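Local structure of sulfur oxidation protein soxB (Thermus thermophilus, 2WDD) at residues A41-I53 and Y84-R96. The protein probably hydrolyses the sulfur-sulfur bond of cysteine S-thiosulfonate groups during bacterial sulfur oxidation, using a pair of manganese ions. Numbering follows the deposited sequence. Where two conformers were deposited one is given.
Sequences AFPHYFMEPPNLI and YLLSYVDFVELAR
Met47 sets CB and CG over one face of the Phe91 ring, a Met-aromatic contact that joins the extended loop 41-53 to helices 81-86 and 91-98 and the turn between them in this two-manganese enzyme of the 5'-nucleotidase family. CB of Met47 sits almost on the ring normal of Phe91, 3.6 Å from the centroid. With CG anti to the backbone N (chi1 -173°), the Met47 chain runs on across the ring, and SD stands oblique to it, 3.8 Å from Tyr88 CB, before the chain bends at chi3. The methyl of Ala95, one helical turn on, lies over the opposite face of Phe91, offset toward the rim. That methyl also meets Tyr45, whose CD1 lies 3.8 Å from Ala95 CB, while the Tyr84 hydroxyl, hydrogen-bonded to Gly99 O, approaches the edge of the Tyr45 ring. Phe46 points away from 84-96, and its side chain lies about 4 Å from that of the manganese ligand His288.

Further along, Pro50 lays CB over the centre of the Tyr88 ring in a CH-pi contact, 4.2 Å from the centroid; Val89 CG2 touches the other face nearer the rim. Tyr88 also opens a type II turn to Phe91 that links the two helices, and Ser87 OG accepts from Val89 N in an ST turn. At Glu48, chi1 (-65°) sets CG anti to the carbonyl carbon and 3.1 Å from Leu85 O, and the bend at chi2 then turns the carboxylate, whose OE2 forms a salt bridge with Lys310; the same lysine hydrogen-bonds Leu85 O and Phe46 O. Waters bridge the two segments: one accepts from Glu48 N and lies within donating distance of Tyr84 O and Ser87 O, and another joins the Tyr45 hydroxyl, 2.7 Å from OH, to Ala95 O.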
loop_
_atom_site.group_PDB
_atom_site.type_symbol
_atom_site.label_atom_id
_atom_site.label_comp_id
_atom_site.label_asym_id
_atom_site.label_seq_id
_atom_site.Cartn_x
_atom_site.Cartn_y
_atom_site.Cartn_z
ATOM N N ALA A 41 -5.338 8.860 9.287
ATOM C CA ALA A 41 -5.957 9.089 10.582
ATOM C C ALA A 41 -7.466 9.235 10.587
ATOM O O ALA A 41 -8.120 8.995 11.610
ATOM C CB ALA A 41 -5.313 10.299 11.239
ATOM N N PHE A 42 -8.020 9.627 9.451
ATOM C CA PHE A 42 -9.436 9.911 9.373
ATOM C C PHE A 42 -10.188 9.068 8.377
ATOM O O PHE A 42 -9.622 8.611 7.384
ATOM C CB PHE A 42 -9.614 11.383 9.007
ATOM C CG PHE A 42 -8.943 12.315 9.972
ATOM C CD1 PHE A 42 -7.723 12.903 9.665
ATOM C CD2 PHE A 42 -9.462 12.478 11.246
ATOM C CE1 PHE A 42 -7.082 13.714 10.588
ATOM C CE2 PHE A 42 -8.825 13.294 12.172
ATOM C CZ PHE A 42 -7.639 13.908 11.842
ATOM N N PRO A 43 -11.503 8.914 8.596
ATOM C CA PRO A 43 -12.326 8.184 7.633
ATOM C C PRO A 43 -12.139 8.846 6.270
ATOM O O PRO A 43 -12.052 10.075 6.166
ATOM C CB PRO A 43 -13.749 8.447 8.125
ATOM C CG PRO A 43 -13.597 8.642 9.607
ATOM C CD PRO A 43 -12.284 9.365 9.769
ATOM N N HIS A 44 -12.016 8.034 5.230
ATOM C CA HIS A 44 -11.816 8.555 3.888
ATOM C C HIS A 44 -12.315 7.513 2.896
ATOM O O HIS A 44 -12.921 6.518 3.298
ATOM C CB HIS A 44 -10.331 8.914 3.654
ATOM C CG HIS A 44 -9.402 7.740 3.663
ATOM N ND1 HIS A 44 -8.597 7.424 2.588
ATOM C CD2 HIS A 44 -9.134 6.817 4.616
ATOM C CE1 HIS A 44 -7.889 6.345 2.872
ATOM N NE2 HIS A 44 -8.218 5.937 4.085
ATOM N N TYR A 45 -12.057 7.709 1.613
ATOM C CA TYR A 45 -12.499 6.727 0.630
ATOM C C TYR A 45 -11.282 6.138 -0.036
ATOM O O TYR A 45 -10.288 6.825 -0.219
ATOM C CB TYR A 45 -13.425 7.374 -0.387
ATOM C CG TYR A 45 -14.631 8.001 0.267
ATOM C CD1 TYR A 45 -15.764 7.245 0.556
ATOM C CD2 TYR A 45 -14.604 9.333 0.667
ATOM C CE1 TYR A 45 -16.863 7.819 1.191
ATOM C CE2 TYR A 45 -15.699 9.915 1.301
ATOM C CZ TYR A 45 -16.830 9.158 1.533
ATOM O OH TYR A 45 -17.913 9.736 2.165
ATOM N N PHE A 46 -11.351 4.853 -0.377
ATOM C CA PHE A 46 -10.213 4.179 -1.004
ATOM C C PHE A 46 -10.718 3.089 -1.945
ATOM O O PHE A 46 -11.090 1.994 -1.504
ATOM C CB PHE A 46 -9.302 3.573 0.072
ATOM C CG PHE A 46 -7.970 3.087 -0.450
ATOM C CD1 PHE A 46 -6.851 3.913 -0.433
ATOM C CD2 PHE A 46 -7.831 1.795 -0.936
ATOM C CE1 PHE A 46 -5.628 3.462 -0.900
ATOM C CE2 PHE A 46 -6.613 1.340 -1.420
ATOM C CZ PHE A 46 -5.509 2.177 -1.400
ATOM N N MET A 47 -10.736 3.404 -3.238
ATOM C CA MET A 47 -11.202 2.469 -4.250
ATOM C C MET A 47 -10.091 1.531 -4.698
ATOM O O MET A 47 -8.954 1.956 -4.912
ATOM C CB MET A 47 -11.711 3.248 -5.465
ATOM C CG MET A 47 -12.368 2.369 -6.516
ATOM S SD MET A 47 -12.859 3.324 -7.965
ATOM C CE MET A 47 -11.323 3.242 -8.875
ATOM N N GLU A 48 -10.442 0.261 -4.896
ATOM C CA GLU A 48 -9.488 -0.696 -5.429
ATOM C C GLU A 48 -9.207 -0.382 -6.895
ATOM O O GLU A 48 -9.975 0.315 -7.561
ATOM C CB GLU A 48 -10.004 -2.131 -5.275
ATOM C CG GLU A 48 -10.140 -2.534 -3.810
ATOM C CD GLU A 48 -8.802 -2.543 -3.081
ATOM O OE1 GLU A 48 -7.826 -3.114 -3.610
ATOM O OE2 GLU A 48 -8.713 -1.932 -1.998
ATOM N N PRO A 49 -8.093 -0.904 -7.423
ATOM C CA PRO A 49 -7.715 -0.593 -8.803
ATOM C C PRO A 49 -8.674 -1.140 -9.835
ATOM O O PRO A 49 -9.135 -2.276 -9.723
ATOM C CB PRO A 49 -6.366 -1.299 -8.976
ATOM C CG PRO A 49 -6.311 -2.338 -7.891
ATOM C CD PRO A 49 -7.078 -1.718 -6.732
ATOM N N PRO A 50 -8.902 -0.385 -10.907
ATOM C CA PRO A 50 -9.735 -0.927 -11.982
ATOM C C PRO A 50 -8.964 -1.989 -12.788
ATOM O O PRO A 50 -9.580 -2.840 -13.438
ATOM C CB PRO A 50 -10.057 0.297 -12.855
ATOM C CG PRO A 50 -9.681 1.490 -12.051
ATOM C CD PRO A 50 -8.678 1.065 -11.017
ATOM N N ASN A 51 -7.626 -1.948 -12.749
ATOM C CA ASN A 51 -6.835 -2.942 -13.483
ATOM C C ASN A 51 -5.632 -3.376 -12.679
ATOM O O ASN A 51 -4.973 -2.545 -12.034
ATOM C CB ASN A 51 -6.302 -2.390 -14.809
ATOM C CG ASN A 51 -7.396 -1.853 -15.697
ATOM O OD1 ASN A 51 -7.970 -2.582 -16.514
ATOM N ND2 ASN A 51 -7.694 -0.566 -15.543
ATOM N N LEU A 52 -5.364 -4.680 -12.742
ATOM C CA LEU A 52 -4.157 -5.287 -12.174
ATOM C C LEU A 52 -3.672 -6.216 -13.286
ATOM O O LEU A 52 -3.944 -7.418 -13.291
ATOM C CB LEU A 52 -4.438 -6.050 -10.884
ATOM C CG LEU A 52 -4.686 -5.183 -9.643
ATOM C CD1 LEU A 52 -5.136 -6.075 -8.476
ATOM C CD2 LEU A 52 -3.394 -4.438 -9.276
ATOM N N ILE A 53 -3.028 -5.612 -14.275
ATOM C CA ILE A 53 -2.580 -6.323 -15.460
ATOM C C ILE A 53 -1.419 -7.254 -15.172
ATOM O O ILE A 53 -0.475 -6.898 -14.471
ATOM C CB ILE A 53 -2.253 -5.327 -16.575
ATOM C CG1 ILE A 53 -3.506 -4.536 -16.938
ATOM C CG2 ILE A 53 -1.629 -6.023 -17.783
ATOM C CD1 ILE A 53 -3.220 -3.241 -17.690
ATOM N N TYR A 84 -18.120 -3.412 -1.732
ATOM C CA TYR A 84 -17.682 -2.009 -1.704
ATOM C C TYR A 84 -16.175 -1.916 -1.418
ATOM O O TYR A 84 -15.461 -1.143 -2.058
ATOM C CB TYR A 84 -18.481 -1.264 -0.626
ATOM C CG TYR A 84 -17.967 0.106 -0.228
ATOM C CD1 TYR A 84 -17.567 1.041 -1.182
ATOM C CD2 TYR A 84 -17.959 0.492 1.106
ATOM C CE1 TYR A 84 -17.142 2.324 -0.806
ATOM C CE2 TYR A 84 -17.509 1.739 1.490
ATOM C CZ TYR A 84 -17.118 2.664 0.539
ATOM O OH TYR A 84 -16.696 3.931 0.936
ATOM N N LEU A 85 -15.688 -2.709 -0.473
ATOM C CA LEU A 85 -14.260 -2.695 -0.153
ATOM C C LEU A 85 -13.420 -3.357 -1.250
ATOM O O LEU A 85 -12.309 -2.931 -1.571
ATOM C CB LEU A 85 -14.009 -3.477 1.142
ATOM C CG LEU A 85 -14.020 -2.671 2.449
ATOM C CD1 LEU A 85 -15.345 -1.966 2.669
ATOM C CD2 LEU A 85 -13.679 -3.586 3.625
ATOM N N LEU A 86 -13.953 -4.455 -1.774
ATOM C CA LEU A 86 -13.217 -5.362 -2.633
ATOM C C LEU A 86 -12.973 -4.972 -4.077
ATOM O O LEU A 86 -11.985 -5.406 -4.679
ATOM C CB LEU A 86 -13.930 -6.722 -2.587
ATOM C CG LEU A 86 -13.223 -7.984 -3.076
ATOM C CD1 LEU A 86 -11.945 -8.225 -2.273
ATOM C CD2 LEU A 86 -14.175 -9.191 -2.902
ATOM N N SER A 87 -13.878 -4.196 -4.658
ATOM C CA SER A 87 -13.804 -3.913 -6.081
ATOM C C SER A 87 -14.181 -2.467 -6.428
ATOM O O SER A 87 -14.878 -1.798 -5.659
ATOM C CB SER A 87 -14.810 -4.861 -6.756
ATOM O OG SER A 87 -14.975 -4.621 -8.140
ATOM N N TYR A 88 -13.777 -2.009 -7.614
ATOM C CA TYR A 88 -14.158 -0.674 -8.090
ATOM C C TYR A 88 -15.607 -0.682 -8.602
ATOM O O TYR A 88 -16.183 0.377 -8.830
ATOM C CB TYR A 88 -13.237 -0.200 -9.238
ATOM C CG TYR A 88 -13.393 -0.966 -10.544
ATOM C CD1 TYR A 88 -14.281 -0.553 -11.535
ATOM C CD2 TYR A 88 -12.632 -2.095 -10.781
ATOM C CE1 TYR A 88 -14.422 -1.297 -12.722
ATOM C CE2 TYR A 88 -12.751 -2.812 -11.945
ATOM C CZ TYR A 88 -13.640 -2.421 -12.900
ATOM O OH TYR A 88 -13.709 -3.167 -14.058
ATOM N N VAL A 89 -16.172 -1.863 -8.848
ATOM C CA VAL A 89 -17.540 -1.938 -9.380
ATOM C C VAL A 89 -18.514 -1.207 -8.450
ATOM O O VAL A 89 -18.474 -1.402 -7.240
ATOM C CB VAL A 89 -17.954 -3.407 -9.645
ATOM C CG1 VAL A 89 -19.439 -3.508 -10.005
ATOM C CG2 VAL A 89 -17.095 -3.992 -10.768
ATOM N N ASP A 90 -19.351 -0.341 -9.025
ATOM C CA ASP A 90 -20.343 0.441 -8.267
ATOM C C ASP A 90 -19.742 1.342 -7.206
ATOM O O ASP A 90 -20.437 1.750 -6.273
ATOM C CB ASP A 90 -21.387 -0.468 -7.593
ATOM C CG ASP A 90 -21.995 -1.488 -8.542
ATOM O OD1 ASP A 90 -22.265 -1.143 -9.710
ATOM O OD2 ASP A 90 -22.252 -2.621 -8.088
ATOM N N PHE A 91 -18.458 1.660 -7.328
ATOM C CA PHE A 91 -17.795 2.401 -6.261
ATOM C C PHE A 91 -18.473 3.646 -5.718
ATOM O O PHE A 91 -18.713 3.739 -4.512
ATOM C CB PHE A 91 -16.322 2.668 -6.545
ATOM C CG PHE A 91 -15.615 3.323 -5.397
ATOM C CD1 PHE A 91 -15.190 2.573 -4.307
ATOM C CD2 PHE A 91 -15.462 4.700 -5.357
ATOM C CE1 PHE A 91 -14.559 3.183 -3.223
ATOM C CE2 PHE A 91 -14.868 5.321 -4.270
ATOM C CZ PHE A 91 -14.408 4.561 -3.203
ATOM N N VAL A 92 -18.714 4.632 -6.574
ATOM C CA VAL A 92 -19.295 5.867 -6.069
ATOM C C VAL A 92 -20.632 5.605 -5.380
ATOM O O VAL A 92 -20.879 6.111 -4.283
ATOM C CB VAL A 92 -19.412 6.943 -7.150
ATOM C CG1 VAL A 92 -20.157 8.158 -6.597
ATOM C CG2 VAL A 92 -18.029 7.332 -7.665
ATOM N N GLU A 93 -21.485 4.802 -6.021
ATOM C CA GLU A 93 -22.790 4.493 -5.447
ATOM C C GLU A 93 -22.650 3.856 -4.069
ATOM O O GLU A 93 -23.337 4.252 -3.122
ATOM C CB GLU A 93 -23.593 3.583 -6.381
ATOM C CG GLU A 93 -23.903 4.211 -7.732
ATOM C CD GLU A 93 -24.921 3.421 -8.534
ATOM O OE1 GLU A 93 -26.002 3.110 -7.992
ATOM O OE2 GLU A 93 -24.649 3.131 -9.717
ATOM N N LEU A 94 -21.740 2.896 -3.941
ATOM C CA LEU A 94 -21.538 2.230 -2.657
ATOM C C LEU A 94 -20.870 3.124 -1.614
ATOM O O LEU A 94 -21.130 2.989 -0.421
ATOM C CB LEU A 94 -20.786 0.908 -2.831
ATOM C CG LEU A 94 -21.561 -0.086 -3.700
ATOM C CD1 LEU A 94 -20.840 -1.428 -3.763
ATOM C CD2 LEU A 94 -22.999 -0.257 -3.183
ATOM N N ALA A 95 -20.026 4.054 -2.062
ATOM C CA ALA A 95 -19.387 4.978 -1.136
ATOM C C ALA A 95 -20.468 5.888 -0.530
ATOM O O ALA A 95 -20.428 6.213 0.667
ATOM C CB ALA A 95 -18.314 5.801 -1.868
ATOM N N ARG A 96 -21.445 6.279 -1.342
ATOM C CA ARG A 96 -22.541 7.104 -0.829
ATOM C C ARG A 96 -23.408 6.275 0.117
ATOM O O ARG A 96 -23.966 6.793 1.081
ATOM C CB ARG A 96 -23.406 7.637 -1.970
ATOM C CG ARG A 96 -22.628 8.362 -3.049
ATOM C CD ARG A 96 -22.721 9.853 -2.892
ATOM N NE ARG A 96 -22.104 10.546 -4.017
ATOM C CZ ARG A 96 -21.185 11.494 -3.888
ATOM N NH1 ARG A 96 -20.777 11.860 -2.679
ATOM N NH2 ARG A 96 -20.676 12.066 -4.968
HETATM O O HOH W 1 -20.342 8.739 1.770
HETATM O O HOH W 2 -13.875 3.436 0.206
HETATM O O HOH W 3 -13.624 0.736 -0.718
HETATM O O HOH W 4 -13.112 -0.504 -3.816
HETATM O O HOH W 5 -11.129 -3.748 -8.444
HETATM O O HOH W 6 -11.682 -5.403 -13.920
#